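Local coordinates for Stk_08120 (Sulfolobus tokodaii str. 7, PDB 2EJX), which probably acts as a fatty acid carrier, in a protein family specific to thermoacidophiles that belongs to the Bet v 1-like clan, at residues Thr22-Pro27 against Asn94-Ile99; Ala28-Gln33 against Gly84-Arg89; Ala39-Lys42 against Ile48-Ala51; Ile75-Asp80 against Ile98-Asp103. All blocks are in the same frame, centred on the assembly; numbering follows the deposited sequence.

How the contacts relate
Contacts 1 and 2 lie in the core and contain only apolar side-chain touches. Each sets a short helix against the concave sheet: contact 1 brings helix 17-24 to strand 95-102, and contact 2 brings helix 27-34 to the neighbouring strand 82-92. Contact 4 lies near one end of the sheet and bridges strands 72-79 and 95-102 across strand 82-92. It is partly buried and turns on a tyrosine-histidine hydrogen bond. Contact 3 is the hairpin at the sheet edge, about 12 Å from the chain centre. It combines backbone bonds, a solvated ion pair and apolar packing. Ile31 of contact 2 meets contact 3, so helix 27-34 touches both the middle of the sheet and its 38-42 edge.

Contact 1. Residues Thr22-Pro27 against Asn94-Ile99; sequences TIFSDP and NTLQII
The ring of Phe24 is the one side chain of 22-27 that reaches strand 95-99, and it meets two aliphatic residues there. Its CE1 lies 3.8 Å from Ile98 CD1. At another rim carbon, Phe24 CE2, Leu96 CD2 is 4.0 Å away. Both methyls approach obliquely from the same side of the ring plane. Ile98 brings its methyl up on an extended CG1 arm (chi2 -177°), which meets Phe24 at about a right angle. Leu96 and Ile98 are two apart in the strand, so both project from its inner face.

This is the helix-grip fold of the Bet v 1-like clan, where a curved antiparallel sheet embraces a long C-terminal helix. Phe24 belongs to helix 17-24. Its ring also touches Leu122 of helix 105-137 and meets Phe29 edge-to-face.

No hydrogen bond crosses the contact; polar bonds lie around the turn to the next helix. Ser25 OG donates to Thr22 O at 2.6 Å, with the donor tilted 17° from the carbonyl plane. Asp26 N bonds to Ile23 O at 3.0 Å. Asp26 is the N-cap of the next helix, with OD1 bound to the amide of Ala28, while OD2 forms a salt bridge with Arg137.

Contact 2. Residues Ala28-Gln33 against Gly84-Arg89; sequences AFTIPQ and GILYIR
Thr30 presents its methyl group, not its hydroxyl, to Leu86 and Ile88. The setting is the helix-grip fold of the Bet v 1-like clan: helix 27-34 is the second of two short helices that lie against the concave face of the antiparallel sheet. Thr30 CG2 is 3.6 Å from Leu86 CD2, and the two side chains meet at a slant. The same methyl faces Ile88 tip to tip. One threonine methyl thus meets two neighbouring side chains of the inner face of the strand.

The torsion of Thr30 explains this division. With chi1 at -61°, OG1 stands beside the backbone N and CG2 points opposite that N, out to the strand. OG1 turns back to the preceding helix and is hydrogen-bonded to Phe24 O, so the polar end of this buried residue has a partner. Leu86 continues the apolar layer by touching Ile98 and Leu100 of the next strand.

Within the helix, the N of Pro32 makes no bond to the turn before, and the helix kinks there. The next amide is back in pattern, with Gln33 N bonded to Phe29 O at 3.2 Å.

Ile88 extends the layer toward the first short helix, where it touches Met21 and Phe24. Its CG1 lies opposite the carbonyl carbon (chi1 -51°), and at the end of that arm Ile88 CD1 comes to 4.1 Å from Thr30 CG2.

Contact 3. Residues Ala39-Lys42 against Ile48-Ala51; sequences ASIK and IFEA
Lys42 and Glu50 are joined by two backbone hydrogen bonds. Lys42 N donates to Glu50 O at 2.7 Å, and Glu50 N donates to Lys42 O at 3.1 Å. They form the hydrogen-bonded pair of an antiparallel beta hairpin, strands 38-42 and 48-55, at one edge of the sheet. The short strand segments run at 159° to each other.

The side chains of this pair lie side by side and point the same way. Lys42 NZ and Glu50 OE2 are 3.7 Å apart, a long salt bridge. Water 1 closes the gap on the other carboxylate oxygen: it accepts from Lys42 NZ at 3.0 Å and donates to Glu50 OE1 at 3.1 Å. The lysine chain bends at chi3 (87°), which brings its CE alongside the carboxylate.

Ile41 and Ala51 are the adjacent non-hydrogen-bonded pair, and their side chains are on the face toward helix 27-34. There Ile41 touches Ile31 and Pro32, and Phe49 touches Pro27 and Ile31. Further along, Ala39 and Ser40 both face Glu52, which makes a classic beta bulge.

Packing within the hairpin depends on the far end of Ile41. Its CG1 lies opposite the backbone N (chi1 179°), and the terminal CD1 rests 3.9 Å from Ala51 CB and 4.2 Å from Phe49 CD1.

Contact 4. Residues Ile75-Asp80 against Ile98-Asp103; sequences IIYDSD and IILEHD
Tyr77 and His102 are linked by a hydrogen bond of 2.8 Å between Tyr77 OH and His102 ND1; the proton's place on this bond is left open. They sit on strands 72-79 and 95-102 of the curved antiparallel sheet of the helix-grip fold. These two strands are not neighbours, because strand 82-92 runs between them. The axes of the short segments come within 9.5 Å and run roughly the same way, at 35°.

The tyrosine ring bridges this gap above Gly84 of the middle strand. The two aromatic rings meet at their edges. Their planes differ by only 13°, but the centroids are 5.7 Å apart and neither ring lies over the other. Leu100 comes in beside the hydroxyl, with its CD1 3.5 Å from Tyr77 OH and 3.7 Å from Tyr77 CE2.

The second shell holds these groups in place. His102 NE2 is hydrogen-bonded to Arg81 O in the turn between strands 72-79 and 82-92, so both ring nitrogens have partners and the imidazole is fixed in rotation. The Tyr77 ring also meets Phe35 edge-to-face, and Leu100 touches Val115 of the long helix.

His102 holds its ring out toward the tyrosine with CG opposite the backbone N (chi1 -170°), which brings ND1 to the hydroxyl; His102 CB is also 3.6 Å from Tyr77 OH.

Contact 1. Residues Thr22-Pro27 against Asn94-Ile99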
# COMPACT_ATOMS: atom_id res chain seq x y z
N THR A 22 -9.72 -5.20 -4.48
CA THR A 22 -10.53 -3.99 -4.35
C THR A 22 -10.17 -3.15 -3.12
O THR A 22 -10.08 -1.93 -3.22
CB THR A 22 -12.07 -4.31 -4.38
OG1 THR A 22 -12.38 -4.97 -5.60
CG2 THR A 22 -12.89 -3.03 -4.32
N ILE A 23 -9.98 -3.79 -1.96
CA ILE A 23 -9.54 -3.10 -0.77
C ILE A 23 -8.15 -2.46 -0.98
O ILE A 23 -7.94 -1.32 -0.59
CB ILE A 23 -9.66 -4.02 0.51
CG1 ILE A 23 -11.15 -4.32 0.75
CG2 ILE A 23 -8.97 -3.44 1.78
CD1 ILE A 23 -11.38 -5.46 1.81
N PHE A 24 -7.25 -3.15 -1.62
CA PHE A 24 -5.91 -2.60 -1.89
C PHE A 24 -5.98 -1.37 -2.82
O PHE A 24 -5.11 -0.49 -2.74
CB PHE A 24 -4.98 -3.69 -2.44
CG PHE A 24 -4.20 -4.41 -1.38
CD1 PHE A 24 -3.19 -3.75 -0.68
CD2 PHE A 24 -4.50 -5.75 -1.05
CE1 PHE A 24 -2.47 -4.39 0.32
CE2 PHE A 24 -3.76 -6.40 -0.08
CZ PHE A 24 -2.76 -5.73 0.62
N SER A 25 -7.05 -1.28 -3.64
CA SER A 25 -7.27 -0.10 -4.54
C SER A 25 -7.76 1.13 -3.79
O SER A 25 -7.84 2.22 -4.35
CB SER A 25 -8.26 -0.44 -5.66
OG SER A 25 -9.61 -0.39 -5.20
N ASP A 26 -8.16 0.97 -2.53
CA ASP A 26 -8.45 2.11 -1.66
C ASP A 26 -7.19 2.64 -0.98
O ASP A 26 -6.60 2.00 -0.10
CB ASP A 26 -9.48 1.70 -0.60
CG ASP A 26 -9.88 2.85 0.33
OD1 ASP A 26 -9.40 4.00 0.15
OD2 ASP A 26 -10.69 2.59 1.27
N PRO A 27 -6.77 3.87 -1.34
CA PRO A 27 -5.51 4.32 -0.75
C PRO A 27 -5.60 4.55 0.75
O PRO A 27 -4.59 4.52 1.43
CB PRO A 27 -5.21 5.65 -1.52
CG PRO A 27 -6.49 6.12 -1.97
CD PRO A 27 -7.32 4.88 -2.27
N ASN A 94 -5.30 -17.19 -5.02
CA ASN A 94 -4.97 -17.13 -3.59
C ASN A 94 -3.71 -16.36 -3.29
O ASN A 94 -3.18 -16.50 -2.21
CB ASN A 94 -4.80 -18.55 -2.98
CG ASN A 94 -6.09 -19.35 -2.99
OD1 ASN A 94 -6.97 -19.17 -2.14
ND2 ASN A 94 -6.18 -20.30 -3.94
N THR A 95 -3.19 -15.59 -4.26
CA THR A 95 -1.86 -15.01 -4.13
C THR A 95 -1.83 -13.67 -4.85
O THR A 95 -2.34 -13.55 -5.97
CB THR A 95 -0.77 -15.91 -4.77
OG1 THR A 95 -1.06 -17.27 -4.46
CG2 THR A 95 0.60 -15.58 -4.22
N LEU A 96 -1.20 -12.70 -4.21
CA LEU A 96 -0.90 -11.45 -4.84
C LEU A 96 0.55 -11.05 -4.60
O LEU A 96 1.25 -11.65 -3.77
CB LEU A 96 -1.89 -10.35 -4.43
CG LEU A 96 -2.06 -9.91 -2.98
CD1 LEU A 96 -1.01 -8.89 -2.50
CD2 LEU A 96 -3.45 -9.34 -2.79
N GLN A 97 0.99 -10.05 -5.35
CA GLN A 97 2.32 -9.47 -5.16
C GLN A 97 2.20 -7.98 -4.96
O GLN A 97 1.45 -7.33 -5.69
CB GLN A 97 3.20 -9.77 -6.42
CG GLN A 97 4.74 -9.57 -6.22
CD GLN A 97 5.46 -10.61 -5.35
OE1 GLN A 97 6.57 -10.35 -4.86
NE2 GLN A 97 4.87 -11.76 -5.17
N ILE A 98 2.98 -7.45 -4.03
CA ILE A 98 3.09 -6.00 -3.79
C ILE A 98 4.53 -5.63 -4.13
O ILE A 98 5.47 -6.28 -3.64
CB ILE A 98 2.79 -5.63 -2.32
CG1 ILE A 98 1.38 -6.16 -1.95
CG2 ILE A 98 2.97 -4.12 -2.08
CD1 ILE A 98 0.92 -5.79 -0.53
N ILE A 99 4.67 -4.62 -4.99
CA ILE A 99 5.99 -4.15 -5.39
C ILE A 99 5.98 -2.63 -5.21
O ILE A 99 5.16 -1.96 -5.83
CB ILE A 99 6.29 -4.42 -6.89
CG1 ILE A 99 6.11 -5.91 -7.23
CG2 ILE A 99 7.71 -3.98 -7.24
CD1 ILE A 99 4.79 -6.18 -7.98

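Contact 2. Residues Ala28-Gln33 against Gly84-Arg89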
# COMPACT_ATOMS: atom_id res chain seq x y z
N ALA A 28 -6.81 4.75 1.28
CA ALA A 28 -7.00 4.91 2.72
C ALA A 28 -6.65 3.62 3.45
O ALA A 28 -6.37 3.62 4.64
CB ALA A 28 -8.43 5.29 3.01
N PHE A 29 -6.70 2.51 2.73
CA PHE A 29 -6.24 1.24 3.29
C PHE A 29 -4.74 1.09 3.11
O PHE A 29 -3.95 1.04 4.09
CB PHE A 29 -6.98 0.04 2.64
CG PHE A 29 -6.44 -1.31 3.08
CD1 PHE A 29 -6.78 -1.83 4.36
CD2 PHE A 29 -5.61 -2.06 2.26
CE1 PHE A 29 -6.26 -3.07 4.81
CE2 PHE A 29 -5.07 -3.32 2.69
CZ PHE A 29 -5.42 -3.84 3.97
N THR A 30 -4.35 1.12 1.83
CA THR A 30 -3.04 0.67 1.36
C THR A 30 -1.89 1.55 1.86
O THR A 30 -0.86 1.03 2.27
CB THR A 30 -3.05 0.55 -0.16
OG1 THR A 30 -4.04 -0.41 -0.55
CG2 THR A 30 -1.68 0.13 -0.70
N ILE A 31 -2.07 2.87 1.84
CA ILE A 31 -0.97 3.78 2.18
C ILE A 31 -0.59 3.71 3.67
O ILE A 31 0.58 3.54 3.98
CB ILE A 31 -1.23 5.26 1.66
CG1 ILE A 31 -1.46 5.27 0.14
CG2 ILE A 31 -0.11 6.19 2.01
CD1 ILE A 31 -0.32 4.78 -0.67
N PRO A 32 -1.57 3.83 4.61
CA PRO A 32 -1.21 3.67 6.02
C PRO A 32 -0.66 2.28 6.35
O PRO A 32 0.21 2.14 7.23
CB PRO A 32 -2.53 3.92 6.75
CG PRO A 32 -3.33 4.77 5.74
CD PRO A 32 -3.00 4.16 4.47
N GLN A 33 -1.10 1.27 5.63
CA GLN A 33 -0.62 -0.12 5.87
C GLN A 33 0.82 -0.35 5.47
O GLN A 33 1.49 -1.18 6.10
CB GLN A 33 -1.49 -1.16 5.18
CG GLN A 33 -2.87 -1.39 5.78
CD GLN A 33 -2.87 -2.15 7.10
OE1 GLN A 33 -3.92 -2.28 7.78
NE2 GLN A 33 -1.73 -2.65 7.48
N GLY A 84 7.38 7.68 -6.98
CA GLY A 84 7.39 6.27 -7.22
C GLY A 84 6.08 5.68 -7.64
O GLY A 84 5.13 6.42 -7.90
N ILE A 85 6.05 4.35 -7.74
CA ILE A 85 4.81 3.59 -8.01
C ILE A 85 4.71 2.41 -7.04
O ILE A 85 5.68 1.68 -6.81
CB ILE A 85 4.77 3.06 -9.49
CG1 ILE A 85 4.96 4.23 -10.46
CG2 ILE A 85 3.44 2.44 -9.79
CD1 ILE A 85 5.04 3.89 -11.93
N LEU A 86 3.51 2.22 -6.49
CA LEU A 86 3.20 1.00 -5.73
C LEU A 86 2.27 0.13 -6.56
O LEU A 86 1.19 0.57 -6.97
CB LEU A 86 2.53 1.37 -4.40
CG LEU A 86 2.11 0.25 -3.44
CD1 LEU A 86 3.29 -0.46 -2.98
CD2 LEU A 86 1.45 0.92 -2.25
N TYR A 87 2.69 -1.10 -6.80
CA TYR A 87 1.86 -2.05 -7.52
C TYR A 87 1.30 -3.11 -6.60
O TYR A 87 2.01 -3.63 -5.76
CB TYR A 87 2.68 -2.81 -8.54
CG TYR A 87 3.44 -1.93 -9.49
CD1 TYR A 87 2.90 -1.60 -10.73
CD2 TYR A 87 4.70 -1.41 -9.14
CE1 TYR A 87 3.60 -0.79 -11.61
CE2 TYR A 87 5.40 -0.60 -10.03
CZ TYR A 87 4.84 -0.29 -11.26
OH TYR A 87 5.51 0.52 -12.17
N ILE A 88 0.02 -3.45 -6.82
CA ILE A 88 -0.56 -4.66 -6.24
C ILE A 88 -1.10 -5.55 -7.39
O ILE A 88 -1.99 -5.13 -8.15
CB ILE A 88 -1.63 -4.33 -5.14
CG1 ILE A 88 -1.07 -3.33 -4.08
CG2 ILE A 88 -2.07 -5.66 -4.43
CD1 ILE A 88 -1.43 -1.83 -4.33
N ARG A 89 -0.52 -6.75 -7.56
CA ARG A 89 -0.83 -7.59 -8.72
C ARG A 89 -1.39 -8.93 -8.26
O ARG A 89 -0.80 -9.58 -7.42
CB ARG A 89 0.40 -7.84 -9.59
CG ARG A 89 1.10 -6.56 -10.10
CD ARG A 89 2.38 -6.92 -10.88
NE ARG A 89 3.01 -5.72 -11.45
CZ ARG A 89 4.32 -5.53 -11.56
NH1 ARG A 89 5.19 -6.48 -11.20
NH2 ARG A 89 4.77 -4.39 -12.08

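Contact 3. Residues Ala39-Lys42 against Ile48-Ala51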
# COMPACT_ATOMS: atom_id res chain seq x y z
N ALA A 39 0.75 9.24 9.56
CA ALA A 39 -0.00 9.83 10.67
C ALA A 39 -1.22 10.68 10.23
O ALA A 39 -2.05 11.07 11.07
CB ALA A 39 0.92 10.67 11.59
N SER A 40 -1.29 10.96 8.94
CA SER A 40 -2.41 11.67 8.31
C SER A 40 -2.71 11.07 6.94
O SER A 40 -1.81 10.65 6.23
CB SER A 40 -2.09 13.15 8.20
OG SER A 40 -1.92 13.66 9.52
N ILE A 41 -3.99 11.01 6.56
CA ILE A 41 -4.38 10.59 5.22
C ILE A 41 -5.70 11.28 4.88
O ILE A 41 -6.56 11.38 5.73
CB ILE A 41 -4.46 9.03 5.09
CG1 ILE A 41 -4.90 8.60 3.68
CG2 ILE A 41 -5.36 8.44 6.14
CD1 ILE A 41 -3.83 7.80 2.89
N LYS A 42 -5.78 11.80 3.65
CA LYS A 42 -6.96 12.47 3.13
C LYS A 42 -7.38 11.74 1.88
O LYS A 42 -6.59 11.62 0.94
CB LYS A 42 -6.68 13.93 2.82
CG LYS A 42 -7.93 14.79 2.75
CD LYS A 42 -7.69 16.18 2.24
CE LYS A 42 -7.77 16.21 0.71
NZ LYS A 42 -8.40 17.49 0.17
N ILE A 48 -7.85 9.45 -5.27
CA ILE A 48 -6.78 10.40 -4.92
C ILE A 48 -6.51 10.43 -3.44
O ILE A 48 -7.43 10.31 -2.64
CB ILE A 48 -7.10 11.86 -5.39
CG1 ILE A 48 -7.64 11.88 -6.80
CG2 ILE A 48 -5.85 12.73 -5.31
CD1 ILE A 48 -8.31 13.20 -7.16
N PHE A 49 -5.24 10.60 -3.06
CA PHE A 49 -4.92 10.70 -1.67
C PHE A 49 -3.79 11.68 -1.41
O PHE A 49 -2.97 11.94 -2.29
CB PHE A 49 -4.52 9.31 -1.14
CG PHE A 49 -3.15 8.90 -1.55
CD1 PHE A 49 -2.06 9.16 -0.70
CD2 PHE A 49 -2.95 8.26 -2.76
CE1 PHE A 49 -0.80 8.80 -1.06
CE2 PHE A 49 -1.67 7.89 -3.15
CZ PHE A 49 -0.59 8.17 -2.29
N GLU A 50 -3.79 12.21 -0.20
CA GLU A 50 -2.64 12.92 0.35
C GLU A 50 -2.39 12.34 1.73
O GLU A 50 -3.33 12.14 2.54
CB GLU A 50 -2.95 14.42 0.48
CG GLU A 50 -3.43 15.05 -0.80
CD GLU A 50 -4.25 16.31 -0.59
OE1 GLU A 50 -3.98 17.06 0.38
OE2 GLU A 50 -5.18 16.55 -1.40
N ALA A 51 -1.12 12.10 2.04
CA ALA A 51 -0.78 11.58 3.34
C ALA A 51 0.52 12.21 3.87
O ALA A 51 1.31 12.75 3.10
CB ALA A 51 -0.64 10.05 3.27
O HOH W 1 -6.04 19.31 -0.22

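Contact 4. Residues Ile75-Asp80 against Ile98-Asp103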
# COMPACT_ATOMS: atom_id res chain seq x y z
N ILE A 75 -0.51 2.53 -7.95
CA ILE A 75 -0.64 3.80 -7.21
C ILE A 75 0.60 4.64 -7.54
O ILE A 75 1.72 4.28 -7.18
CB ILE A 75 -0.79 3.59 -5.69
CG1 ILE A 75 -1.99 2.67 -5.41
CG2 ILE A 75 -0.97 4.93 -4.96
CD1 ILE A 75 -2.36 2.46 -3.94
N ILE A 76 0.38 5.73 -8.26
CA ILE A 76 1.48 6.62 -8.64
C ILE A 76 1.55 7.76 -7.64
O ILE A 76 0.54 8.40 -7.35
CB ILE A 76 1.26 7.11 -10.08
CG1 ILE A 76 1.20 5.87 -10.98
CG2 ILE A 76 2.36 8.06 -10.50
CD1 ILE A 76 1.00 6.16 -12.47
N TYR A 77 2.73 8.00 -7.06
CA TYR A 77 2.79 9.01 -6.01
C TYR A 77 4.01 9.93 -6.15
O TYR A 77 4.98 9.55 -6.82
CB TYR A 77 2.81 8.35 -4.63
CG TYR A 77 4.05 7.51 -4.39
CD1 TYR A 77 5.22 8.10 -3.88
CD2 TYR A 77 4.06 6.12 -4.68
CE1 TYR A 77 6.37 7.33 -3.65
CE2 TYR A 77 5.21 5.37 -4.45
CZ TYR A 77 6.35 5.99 -3.94
OH TYR A 77 7.45 5.24 -3.72
N ASP A 78 3.93 11.11 -5.53
CA ASP A 78 5.06 12.05 -5.38
C ASP A 78 5.18 12.53 -3.98
O ASP A 78 4.20 12.73 -3.31
CB ASP A 78 4.92 13.28 -6.33
CG ASP A 78 3.64 14.11 -6.08
OD1 ASP A 78 2.63 13.84 -6.78
OD2 ASP A 78 3.64 15.02 -5.21
N SER A 79 6.39 12.77 -3.50
CA SER A 79 6.54 13.31 -2.16
C SER A 79 7.78 14.17 -2.13
O SER A 79 8.53 14.18 -3.12
CB SER A 79 6.71 12.21 -1.12
OG SER A 79 8.03 11.69 -1.16
N ASP A 80 7.99 14.84 -1.00
CA ASP A 80 9.18 15.68 -0.79
C ASP A 80 10.45 14.84 -0.61
O ASP A 80 11.56 15.38 -0.49
CB ASP A 80 9.00 16.70 0.35
CG ASP A 80 8.40 16.10 1.63
OD1 ASP A 80 8.07 14.90 1.64
OD2 ASP A 80 8.25 16.86 2.63
N ILE A 98 2.98 -7.45 -4.03
CA ILE A 98 3.09 -6.00 -3.79
C ILE A 98 4.53 -5.63 -4.13
O ILE A 98 5.47 -6.28 -3.64
CB ILE A 98 2.79 -5.63 -2.32
CG1 ILE A 98 1.38 -6.16 -1.95
CG2 ILE A 98 2.97 -4.12 -2.08
CD1 ILE A 98 0.92 -5.79 -0.53
N ILE A 99 4.67 -4.62 -4.99
CA ILE A 99 5.99 -4.15 -5.39
C ILE A 99 5.98 -2.63 -5.21
O ILE A 99 5.16 -1.96 -5.83
CB ILE A 99 6.29 -4.42 -6.89
CG1 ILE A 99 6.11 -5.91 -7.23
CG2 ILE A 99 7.71 -3.98 -7.24
CD1 ILE A 99 4.79 -6.18 -7.98
N LEU A 100 6.90 -2.11 -4.41
CA LEU A 100 7.10 -0.67 -4.27
C LEU A 100 8.40 -0.24 -4.95
O LEU A 100 9.50 -0.71 -4.58
CB LEU A 100 7.18 -0.27 -2.80
CG LEU A 100 7.30 1.25 -2.53
CD1 LEU A 100 6.11 2.06 -3.07
CD2 LEU A 100 7.51 1.52 -1.01
N GLU A 101 8.28 0.65 -5.94
CA GLU A 101 9.47 1.16 -6.63
C GLU A 101 9.57 2.67 -6.42
O GLU A 101 8.71 3.43 -6.86
CB GLU A 101 9.42 0.81 -8.12
CG GLU A 101 9.42 -0.68 -8.44
CD GLU A 101 9.27 -0.98 -9.94
OE1 GLU A 101 9.14 -0.02 -10.73
OE2 GLU A 101 9.22 -2.19 -10.30
N HIS A 102 10.62 3.11 -5.72
CA HIS A 102 10.78 4.50 -5.34
C HIS A 102 12.00 5.08 -6.08
O HIS A 102 13.01 4.40 -6.20
CB HIS A 102 10.99 4.55 -3.83
CG HIS A 102 10.93 5.93 -3.25
ND1 HIS A 102 9.75 6.65 -3.16
CD2 HIS A 102 11.90 6.71 -2.72
CE1 HIS A 102 10.00 7.83 -2.62
NE2 HIS A 102 11.29 7.89 -2.34
N ASP A 103 11.91 6.32 -6.55
CA ASP A 103 12.96 6.88 -7.43
C ASP A 103 14.14 7.54 -6.69
O ASP A 103 15.13 7.99 -7.33
CB ASP A 103 12.38 7.79 -8.53
CG ASP A 103 12.03 9.22 -8.04
OD1 ASP A 103 12.24 9.57 -6.84
OD2 ASP A 103 11.53 10.00 -8.88